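PDB 3LFJ: phosphotransferase system, mannose/fructose/N-acetylgalactosamine-specific component IIB from Thermoanaerobacter tengcongensis, which probably takes part in sugar uptake, relaying a phosphoryl group from a phosphohistidine carrier protein toward the incoming sugar. Local coordinates for residues 26-31 with 122-127; 32-37 with 101-106; 40-45 with 165-170; 118-123 with 158-163. All blocks are in the same frame, centred on the assembly; numbering follows the deposited sequence. Where two conformers were deposited one is given.

Interaction 1 (26-31 with 122-127)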
# COMPACT_ATOMS: atom_id res chain seq x y z
N PHE A 26 -1.01 -7.32 -4.98
CA PHE A 26 -1.81 -6.53 -4.06
C PHE A 26 -1.04 -5.26 -3.76
O PHE A 26 0.18 -5.21 -3.97
CB PHE A 26 -2.03 -7.29 -2.75
CG PHE A 26 -3.27 -6.89 -2.01
CD1 PHE A 26 -4.53 -7.22 -2.50
CD2 PHE A 26 -3.19 -6.20 -0.81
CE1 PHE A 26 -5.68 -6.87 -1.82
CE2 PHE A 26 -4.34 -5.85 -0.12
CZ PHE A 26 -5.59 -6.19 -0.63
N ALA A 27 -1.74 -4.23 -3.29
CA ALA A 27 -1.08 -3.01 -2.81
C ALA A 27 -1.84 -2.50 -1.60
O ALA A 27 -3.08 -2.50 -1.59
CB ALA A 27 -1.01 -1.95 -3.90
N ARG A 28 -1.10 -2.07 -0.59
CA ARG A 28 -1.70 -1.64 0.67
C ARG A 28 -0.98 -0.40 1.19
O ARG A 28 0.25 -0.28 1.07
CB ARG A 28 -1.60 -2.78 1.69
CG ARG A 28 -1.96 -2.40 3.13
CD ARG A 28 -1.93 -3.65 3.99
NE ARG A 28 -2.07 -3.36 5.42
CZ ARG A 28 -3.24 -3.30 6.05
NH1 ARG A 28 -3.26 -3.02 7.34
NH2 ARG A 28 -4.40 -3.49 5.41
N ILE A 29 -1.76 0.51 1.75
CA ILE A 29 -1.22 1.69 2.43
C ILE A 29 -1.42 1.51 3.93
O ILE A 29 -2.54 1.32 4.41
CB ILE A 29 -1.90 2.99 1.95
CG1 ILE A 29 -1.49 3.26 0.49
CG2 ILE A 29 -1.51 4.18 2.88
CD1 ILE A 29 -2.31 4.34 -0.23
N ASP A 30 -0.33 1.55 4.69
CA ASP A 30 -0.41 1.44 6.15
C ASP A 30 0.76 2.21 6.71
O ASP A 30 1.92 1.85 6.46
CB ASP A 30 -0.37 -0.03 6.59
CG ASP A 30 -0.61 -0.21 8.10
OD1 ASP A 30 -0.32 0.70 8.90
OD2 ASP A 30 -1.08 -1.30 8.48
N ASP A 31 0.47 3.31 7.42
CA ASP A 31 1.56 4.17 7.88
C ASP A 31 2.43 3.54 8.96
O ASP A 31 3.46 4.11 9.33
CB ASP A 31 1.08 5.58 8.28
CG ASP A 31 -0.01 5.58 9.33
OD1 ASP A 31 -0.40 4.51 9.84
OD2 ASP A 31 -0.47 6.69 9.67
N THR A 122 -5.59 -2.85 -7.43
CA THR A 122 -6.36 -2.83 -6.19
C THR A 122 -5.50 -2.15 -5.14
O THR A 122 -4.32 -2.47 -4.98
CB THR A 122 -6.67 -4.25 -5.69
OG1 THR A 122 -7.50 -4.91 -6.65
CG2 THR A 122 -7.39 -4.21 -4.35
N LEU A 123 -6.11 -1.22 -4.42
CA LEU A 123 -5.40 -0.46 -3.40
C LEU A 123 -6.19 -0.53 -2.10
O LEU A 123 -7.29 0.04 -2.01
CB LEU A 123 -5.22 0.98 -3.85
CG LEU A 123 -4.45 1.87 -2.85
CD1 LEU A 123 -3.05 1.34 -2.60
CD2 LEU A 123 -4.40 3.28 -3.37
N ASN A 124 -5.61 -1.20 -1.12
CA ASN A 124 -6.21 -1.40 0.19
C ASN A 124 -5.68 -0.33 1.17
O ASN A 124 -4.48 -0.25 1.41
CB ASN A 124 -5.84 -2.81 0.65
CG ASN A 124 -6.01 -3.01 2.13
OD1 ASN A 124 -7.05 -2.66 2.72
ND2 ASN A 124 -5.00 -3.59 2.74
N ILE A 125 -6.58 0.50 1.68
CA ILE A 125 -6.19 1.49 2.70
C ILE A 125 -6.27 0.81 4.07
O ILE A 125 -7.37 0.55 4.59
CB ILE A 125 -7.10 2.74 2.66
CG1 ILE A 125 -7.30 3.26 1.22
CG2 ILE A 125 -6.55 3.82 3.58
CD1 ILE A 125 -5.98 3.56 0.45
N GLY A 126 -5.12 0.49 4.65
CA GLY A 126 -5.04 -0.29 5.87
C GLY A 126 -4.83 0.48 7.16
O GLY A 126 -5.33 0.09 8.21
N GLY A 127 -4.07 1.57 7.08
CA GLY A 127 -3.74 2.34 8.28
C GLY A 127 -3.35 3.75 7.94
O GLY A 127 -2.42 3.99 7.17
O HOH W 1 -3.87 -0.90 10.40

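Interaction 2 (32-37 with 101-106)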
# COMPACT_ATOMS: atom_id res chain seq x y z
N ARG A 32 2.03 2.38 9.45
CA ARG A 32 2.85 1.62 10.36
C ARG A 32 3.49 0.37 9.73
O ARG A 32 4.19 -0.40 10.37
CB ARG A 32 2.14 1.36 11.69
CG ARG A 32 2.00 2.63 12.50
CD ARG A 32 1.11 2.44 13.64
NE ARG A 32 1.37 1.22 14.35
CZ ARG A 32 0.49 0.23 14.55
NH1 ARG A 32 -0.79 0.19 14.10
NH2 ARG A 32 0.95 -0.76 15.21
N LEU A 33 3.29 0.25 8.42
CA LEU A 33 3.98 -0.78 7.61
C LEU A 33 3.85 -2.20 8.14
O LEU A 33 2.75 -2.73 8.20
CB LEU A 33 5.44 -0.38 7.33
CG LEU A 33 5.54 0.92 6.51
CD1 LEU A 33 6.97 1.49 6.51
CD2 LEU A 33 4.98 0.77 5.10
N ILE A 34 4.96 -2.83 8.51
CA ILE A 34 4.91 -4.17 9.06
C ILE A 34 4.86 -4.08 10.59
O ILE A 34 5.85 -3.75 11.23
CB ILE A 34 6.10 -5.01 8.59
CG1 ILE A 34 6.16 -5.03 7.06
CG2 ILE A 34 5.97 -6.43 9.13
CD1 ILE A 34 7.27 -5.93 6.51
N HIS A 35 3.68 -4.34 11.13
CA HIS A 35 3.46 -4.21 12.57
C HIS A 35 2.55 -5.32 13.09
O HIS A 35 1.62 -5.74 12.41
CB HIS A 35 2.86 -2.84 12.90
CG HIS A 35 1.53 -2.59 12.24
ND1 HIS A 35 0.33 -2.81 12.89
CD2 HIS A 35 1.22 -2.18 10.99
CE1 HIS A 35 -0.67 -2.51 12.07
NE2 HIS A 35 -0.15 -2.14 10.91
N GLY A 36 2.80 -5.76 14.32
CA GLY A 36 2.00 -6.82 14.91
C GLY A 36 1.91 -8.04 13.99
O GLY A 36 2.89 -8.43 13.36
N GLN A 37 0.72 -8.63 13.92
CA GLN A 37 0.51 -9.80 13.08
C GLN A 37 -0.19 -9.45 11.77
O GLN A 37 -0.55 -10.33 10.99
CB GLN A 37 -0.35 -10.83 13.83
CG GLN A 37 0.33 -11.44 15.03
CD GLN A 37 1.62 -12.14 14.66
OE1 GLN A 37 2.69 -11.78 15.15
NE2 GLN A 37 1.52 -13.13 13.78
N PHE A 101 3.75 -8.04 -3.13
CA PHE A 101 2.69 -7.38 -2.38
C PHE A 101 3.29 -6.02 -2.04
O PHE A 101 4.26 -5.94 -1.27
CB PHE A 101 2.40 -8.21 -1.13
CG PHE A 101 1.28 -7.69 -0.25
CD1 PHE A 101 0.12 -8.46 -0.04
CD2 PHE A 101 1.41 -6.48 0.42
CE1 PHE A 101 -0.89 -8.01 0.80
CE2 PHE A 101 0.38 -6.02 1.24
CZ PHE A 101 -0.77 -6.80 1.44
N LEU A 102 2.77 -4.95 -2.66
CA LEU A 102 3.32 -3.61 -2.41
C LEU A 102 2.76 -3.03 -1.12
O LEU A 102 1.55 -3.08 -0.88
CB LEU A 102 2.97 -2.67 -3.55
CG LEU A 102 3.51 -3.04 -4.94
CD1 LEU A 102 3.10 -2.00 -5.95
CD2 LEU A 102 5.03 -3.17 -4.88
N LEU A 103 3.65 -2.47 -0.32
CA LEU A 103 3.26 -1.82 0.92
C LEU A 103 3.80 -0.39 0.92
O LEU A 103 5.00 -0.17 0.76
CB LEU A 103 3.82 -2.64 2.09
CG LEU A 103 3.43 -2.21 3.49
CD1 LEU A 103 1.92 -2.13 3.61
CD2 LEU A 103 4.01 -3.21 4.50
N PHE A 104 2.90 0.58 1.07
CA PHE A 104 3.28 2.00 1.14
C PHE A 104 2.97 2.53 2.52
O PHE A 104 2.03 2.09 3.16
CB PHE A 104 2.46 2.85 0.14
CG PHE A 104 2.62 2.42 -1.27
CD1 PHE A 104 3.64 2.96 -2.04
CD2 PHE A 104 1.76 1.47 -1.84
CE1 PHE A 104 3.80 2.57 -3.38
CE2 PHE A 104 1.93 1.08 -3.17
CZ PHE A 104 2.94 1.63 -3.94
N LYS A 105 3.75 3.52 2.96
CA LYS A 105 3.44 4.20 4.19
C LYS A 105 2.31 5.23 4.04
O LYS A 105 1.58 5.50 4.99
CB LYS A 105 4.71 4.91 4.68
CG LYS A 105 4.68 5.39 6.11
CD LYS A 105 6.03 6.05 6.41
CE LYS A 105 6.11 6.51 7.85
NZ LYS A 105 7.45 7.18 8.08
N ASN A 106 2.16 5.80 2.85
CA ASN A 106 1.21 6.88 2.66
C ASN A 106 0.69 6.97 1.23
O ASN A 106 1.28 6.41 0.30
CB ASN A 106 1.86 8.22 3.10
CG ASN A 106 3.24 8.41 2.51
OD1 ASN A 106 3.42 8.39 1.30
ND2 ASN A 106 4.23 8.62 3.38

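Interaction 3 (40-45 with 165-170)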
# COMPACT_ATOMS: atom_id res chain seq x y z
N THR A 40 1.26 -10.79 8.56
CA THR A 40 1.25 -12.24 8.58
C THR A 40 -0.12 -12.71 8.10
O THR A 40 -0.23 -13.63 7.28
CB THR A 40 1.59 -12.77 9.97
OG1 THR A 40 2.92 -12.35 10.31
CG2 THR A 40 1.51 -14.29 10.01
N ARG A 41 -1.17 -12.04 8.57
CA ARG A 41 -2.52 -12.33 8.09
C ARG A 41 -2.68 -12.06 6.59
O ARG A 41 -3.16 -12.91 5.86
CB ARG A 41 -3.56 -11.54 8.89
CG ARG A 41 -3.51 -11.78 10.39
CD ARG A 41 -4.72 -11.16 11.08
NE ARG A 41 -4.64 -11.30 12.53
CZ ARG A 41 -5.05 -12.38 13.19
NH1 ARG A 41 -5.57 -13.40 12.53
NH2 ARG A 41 -4.93 -12.43 14.51
N TRP A 42 -2.25 -10.89 6.13
CA TRP A 42 -2.38 -10.55 4.72
C TRP A 42 -1.64 -11.51 3.80
O TRP A 42 -2.16 -11.88 2.75
CB TRP A 42 -1.94 -9.10 4.46
CG TRP A 42 -3.00 -8.11 4.85
CD1 TRP A 42 -3.02 -7.31 5.96
CD2 TRP A 42 -4.22 -7.84 4.14
NE1 TRP A 42 -4.18 -6.56 5.98
CE2 TRP A 42 -4.93 -6.87 4.88
CE3 TRP A 42 -4.78 -8.34 2.95
CZ2 TRP A 42 -6.18 -6.39 4.47
CZ3 TRP A 42 -6.02 -7.85 2.54
CH2 TRP A 42 -6.70 -6.88 3.30
N MET A 43 -0.42 -11.91 4.18
CA MET A 43 0.40 -12.70 3.28
C MET A 43 -0.11 -14.12 3.11
O MET A 43 0.23 -14.77 2.13
CB MET A 43 1.86 -12.68 3.70
CG MET A 43 2.53 -11.31 3.50
SD MET A 43 2.25 -10.50 1.90
CE MET A 43 3.29 -11.49 0.82
N LYS A 44 -0.93 -14.59 4.04
CA LYS A 44 -1.51 -15.92 3.88
C LYS A 44 -2.35 -16.04 2.61
O LYS A 44 -2.50 -17.13 2.04
CB LYS A 44 -2.27 -16.35 5.13
CG LYS A 44 -1.33 -16.97 6.16
CD LYS A 44 -1.94 -17.14 7.53
CE LYS A 44 -0.91 -17.76 8.48
NZ LYS A 44 -1.44 -17.95 9.85
N GLY A 45 -2.88 -14.91 2.14
CA GLY A 45 -3.62 -14.85 0.90
C GLY A 45 -2.77 -14.75 -0.36
O GLY A 45 -3.30 -14.77 -1.47
N GLN A 165 -9.68 -1.51 4.59
CA GLN A 165 -9.81 -2.79 5.27
C GLN A 165 -8.56 -3.06 6.09
O GLN A 165 -7.44 -3.05 5.57
CB GLN A 165 -10.04 -3.94 4.30
CG GLN A 165 -10.51 -5.21 4.99
CD GLN A 165 -10.73 -6.36 4.01
OE1 GLN A 165 -10.16 -6.38 2.92
NE2 GLN A 165 -11.57 -7.31 4.40
N MET A 166 -8.73 -3.31 7.38
CA MET A 166 -7.59 -3.44 8.27
C MET A 166 -6.86 -4.77 8.08
O MET A 166 -5.65 -4.80 7.86
CB MET A 166 -8.04 -3.26 9.72
CG MET A 166 -6.91 -3.03 10.68
SD MET A 166 -7.49 -2.80 12.37
CE MET A 166 -8.28 -4.38 12.68
N ILE A 167 -7.62 -5.87 8.17
CA ILE A 167 -7.10 -7.21 7.96
C ILE A 167 -8.08 -7.98 7.09
O ILE A 167 -9.19 -7.52 6.84
CB ILE A 167 -6.83 -7.95 9.29
CG1 ILE A 167 -8.06 -7.88 10.20
CG2 ILE A 167 -5.58 -7.37 9.97
CD1 ILE A 167 -7.86 -8.55 11.56
N PRO A 168 -7.66 -9.14 6.58
CA PRO A 168 -8.50 -9.78 5.56
C PRO A 168 -9.92 -10.11 6.00
O PRO A 168 -10.81 -10.16 5.15
CB PRO A 168 -7.72 -11.06 5.23
CG PRO A 168 -6.29 -10.64 5.43
CD PRO A 168 -6.32 -9.75 6.65
N ASP A 169 -10.14 -10.30 7.30
CA ASP A 169 -11.45 -10.72 7.78
C ASP A 169 -12.21 -9.59 8.46
O ASP A 169 -13.30 -9.81 9.02
CB ASP A 169 -11.32 -11.92 8.72
CG ASP A 169 -10.91 -13.18 7.99
OD1 ASP A 169 -11.06 -13.21 6.75
OD2 ASP A 169 -10.44 -14.13 8.65
N SER A 170 -11.67 -8.37 8.43
CA SER A 170 -12.37 -7.24 9.03
C SER A 170 -13.23 -6.46 8.02
O SER A 170 -13.23 -6.77 6.83
CB SER A 170 -11.40 -6.34 9.81
OG SER A 170 -10.49 -5.68 8.95

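Interaction 4 (118-123 with 158-163)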
# COMPACT_ATOMS: atom_id res chain seq x y z
N LEU A 118 3.60 2.64 -12.70
CA LEU A 118 3.49 1.34 -12.06
C LEU A 118 2.01 0.98 -11.92
O LEU A 118 1.22 1.72 -11.33
CB LEU A 118 4.25 1.32 -10.73
CG LEU A 118 4.67 -0.08 -10.30
CD1 LEU A 118 5.95 -0.09 -9.47
CD2 LEU A 118 3.54 -0.71 -9.52
N PRO A 119 1.62 -0.16 -12.50
CA PRO A 119 0.20 -0.50 -12.56
C PRO A 119 -0.25 -1.14 -11.27
O PRO A 119 0.21 -2.22 -10.90
CB PRO A 119 0.12 -1.49 -13.71
CG PRO A 119 1.43 -2.17 -13.72
CD PRO A 119 2.45 -1.18 -13.16
N ILE A 120 -1.12 -0.44 -10.57
CA ILE A 120 -1.76 -0.98 -9.40
C ILE A 120 -3.25 -1.10 -9.68
O ILE A 120 -3.88 -0.13 -10.11
CB ILE A 120 -1.51 -0.07 -8.20
CG1 ILE A 120 -0.02 -0.06 -7.87
CG2 ILE A 120 -2.33 -0.54 -7.00
CD1 ILE A 120 0.33 0.83 -6.68
N THR A 121 -3.79 -2.29 -9.46
CA THR A 121 -5.18 -2.59 -9.81
C THR A 121 -6.12 -2.51 -8.61
O THR A 121 -7.29 -2.17 -8.75
CB THR A 121 -5.33 -3.95 -10.51
OG1 THR A 121 -4.71 -5.00 -9.74
CG2 THR A 121 -4.72 -3.92 -11.90
N THR A 122 -5.59 -2.85 -7.43
CA THR A 122 -6.36 -2.83 -6.19
C THR A 122 -5.50 -2.15 -5.14
O THR A 122 -4.32 -2.47 -4.98
CB THR A 122 -6.67 -4.25 -5.69
OG1 THR A 122 -7.50 -4.91 -6.65
CG2 THR A 122 -7.39 -4.21 -4.35
N LEU A 123 -6.11 -1.22 -4.42
CA LEU A 123 -5.40 -0.46 -3.40
C LEU A 123 -6.19 -0.53 -2.10
O LEU A 123 -7.29 0.04 -2.01
CB LEU A 123 -5.22 0.98 -3.85
CG LEU A 123 -4.45 1.87 -2.85
CD1 LEU A 123 -3.05 1.34 -2.60
CD2 LEU A 123 -4.40 3.28 -3.37
N TYR A 158 -6.64 5.68 -13.23
CA TYR A 158 -5.98 4.39 -13.35
C TYR A 158 -6.91 3.19 -13.14
O TYR A 158 -6.48 2.04 -13.27
CB TYR A 158 -4.81 4.32 -12.36
CG TYR A 158 -3.81 5.43 -12.56
CD1 TYR A 158 -3.13 5.58 -13.77
CD2 TYR A 158 -3.54 6.35 -11.54
CE1 TYR A 158 -2.21 6.60 -13.95
CE2 TYR A 158 -2.62 7.38 -11.72
CZ TYR A 158 -1.96 7.49 -12.92
OH TYR A 158 -1.05 8.51 -13.12
N ASN A 159 -8.17 3.47 -12.83
CA ASN A 159 -9.16 2.40 -12.61
C ASN A 159 -8.81 1.49 -11.45
O ASN A 159 -9.12 0.31 -11.45
CB ASN A 159 -9.41 1.56 -13.86
CG ASN A 159 -10.73 0.82 -13.81
OD1 ASN A 159 -11.73 1.37 -13.34
ND2 ASN A 159 -10.75 -0.43 -14.28
N VAL A 160 -8.14 2.04 -10.45
CA VAL A 160 -7.83 1.26 -9.26
C VAL A 160 -9.06 1.06 -8.37
O VAL A 160 -9.83 1.99 -8.14
CB VAL A 160 -6.69 1.92 -8.44
CG1 VAL A 160 -7.07 3.34 -8.07
CG2 VAL A 160 -6.39 1.10 -7.20
N ASP A 161 -9.22 -0.16 -7.88
CA ASP A 161 -10.28 -0.46 -6.93
C ASP A 161 -9.74 -0.13 -5.55
O ASP A 161 -8.81 -0.79 -5.07
CB ASP A 161 -10.62 -1.96 -7.02
CG ASP A 161 -11.70 -2.39 -6.03
OD1 ASP A 161 -11.70 -3.57 -5.64
OD2 ASP A 161 -12.53 -1.55 -5.63
N VAL A 162 -10.31 0.90 -4.93
CA VAL A 162 -9.83 1.38 -3.64
C VAL A 162 -10.82 1.05 -2.54
O VAL A 162 -12.02 1.37 -2.66
CB VAL A 162 -9.67 2.90 -3.63
CG1 VAL A 162 -9.12 3.36 -2.28
CG2 VAL A 162 -8.75 3.33 -4.77
N TYR A 163 -10.33 0.42 -1.48
CA TYR A 163 -11.14 0.16 -0.30
C TYR A 163 -10.34 0.18 1.00
O TYR A 163 -9.13 -0.06 0.99
CB TYR A 163 -11.92 -1.14 -0.45
CG TYR A 163 -11.11 -2.40 -0.65
CD1 TYR A 163 -10.99 -2.98 -1.90
CD2 TYR A 163 -10.49 -3.04 0.43
CE1 TYR A 163 -10.30 -4.15 -2.09
CE2 TYR A 163 -9.75 -4.20 0.25
CZ TYR A 163 -9.68 -4.75 -1.02
OH TYR A 163 -8.98 -5.91 -1.22

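Interaction 1 (26-31 with 122-127)
I29 and L123 meet on one face of the sheet, CD1 of I29 lying 3.9 Å from CD1 of L123 and 3.8 Å from CD1 of I125. Branched aliphatic chains fill this buried layer well, and A27 is small enough for L123 CD1 to lean across toward it. On the opposite face the F26 ring crosses N124 at a slant, CE2 coming 3.5 Å from CB. The backbones between these layers pair in parallel, N124 N giving to A27 O and I29 N to N124 O. Then the register slips by one residue: in this beta bulge I29 O accepts from both G126 N (2.7 Å) and G127 N (3.1 Å). The extended R28 chain, with CG anti to N (chi1 170°), lays one face of its guanidinium over G126, NH2 being 3.3 Å from CA; a side chain there would collide, so glycine fits. R28 NH1 makes a salt bridge to D30 OD2 (3.0 Å), an oxygen that H35 also holds. A leucine in place of R28 would probably deprive D30 of the guanidinium, leaving OD2 to H35, and cost Q165 O the NH2 donor. Strand 22-30 runs between strands 98-104 and 122-127, and V38 and W42 of helix 38-43 cover the R28 face.

Interaction 2 (32-37 with 101-106)
L33 drives its CD2 methyl into the backbone end of strand 98-104, while L103 points back at the loop. L33 CD2 comes to rest 3.7 Å from the branch carbon CG of L103. The same methyl also packs on the backbone beyond, 3.7 Å from both F104 C and K105 N, and the CB of K105 borders it. L33 has a positive phi of 52°, unusual for a residue with a side chain, and CG anti to the carbonyl carbon (chi1 -62°) swings the branch toward the strand. L103 has the other common torsion, CG anti to N (chi1 -175°), which carries CD2 across to I34; the two chains meet at a slant, L103 CD2 being 3.8 Å from I34 CG1. Leucine suits this apolar junction because its terminal methyls reach the backbone at the strand end, while isoleucine offers a bulky apolar flank for L103 CD2. K105 gives the contact only the root of its side chain, and its extended remainder leads away toward E57, with which it forms a weak, long ion pair. Around this cluster, L33 also packs on I53 of strand 50-54 and I34 on A71, and the loop runs on into helix 38-43, with Q37 at the N-cap position.

Interaction 3 (40-45 with 165-170)
R41 and I167 touch at the outer side of the contact, where the aliphatic part of the arginine does the work: its CD lies 4.0 Å from I167 CG2, and its CB is equally near the CD of P168. A long chain with a polar end suits this solvent-facing position. The next residue, W42, carries most of the contact. Its NE1 donates to M166 O at 3.0 Å, with an N-H...O angle of 157° and the acceptor close to the indole plane. P168 packs over one face: its CD stands 3.8 Å from the centroid of the five-membered ring, 14° off the normal, a CH-pi contact, and its CG extends the cover over the six-membered ring. At the far edge CH2 meets Q165 OE1 at 3.5 Å, the amide plane standing steeply to the ring. A phenylalanine at W42 would probably cost M166 O its indole donor and uncover part of P168. The partner loop is stiffened by a type I turn from I167 to S170 and by S170 OG, which accepts from I167 N at 3.0 Å. Loop and helix each follow a parallel strand on the C-terminal side of the sheet, where the connecting loops and the starts of the following helices gather in open alpha/beta folds.

Interaction 4 (118-123 with 158-163)
T122 and L123 pair with D161 and V162 as neighbouring parallel strands of a beta-alpha-beta crossover, whose connection includes helix 145-158. Three backbone bonds alternate across the join. D161 N donates to T121 O, the acceptor just before the strand, at 2.9 Å and almost straight (175°), L123 N gives to D161 O at 2.8 Å, and Y163 N gives to L123 O at 3.1 Å. D161 thus uses both its N and its O on the neighbouring strand, and so does L123. Each of the three carbonyls also faces a CA-H, the nearest being V162 CA, 3.3 Å from L123 O. Before the strand begins, N159 takes positive phi (61°) as the chain leaves the helix, a conformation asparagine tolerates better than most residues. The OH of Y158, at the helix end, is hydrogen-bonded to D115. Apolar side chains pack on the face of L123 and V162: in V160 a chi1 of 56° sets CG2 anti to the backbone N, where it lies 3.6 Å from L123 CB. A beta-branched valine suits this strand entry, being short and stiff. The other face bears T122 and D161, partly open to solvent. Here Y163, whose ring also makes a cation-pi contact with K172, comes in obliquely to the threonine methyl, its CE1 being 3.7 Å from T122 CG2.

In the fold
Interactions 1 and 4 share T122 and L123, so that strand 122-127 joins strands 22-30 and 161-164; I125 N continues the pairing to Y163 O at 2.7 Å. Interaction 2 lies on the other flank of strand 22-30, its centre about 8 Å from that of interaction 1, and R28 O accepts from F104 N at 2.8 Å. Interaction 3 lies about 11 Å from interaction 1, centre to centre, and is tied to it by R28 NH2 and Q165 O (3.1 Å). D30 OD2 reaches H35 NE2 at 2.7 Å, linking the bulge of interaction 1 to loop 32-37. Sorbose-family IIB proteins carry the phosphoryl group on a histidine, though no ligand here marks a site.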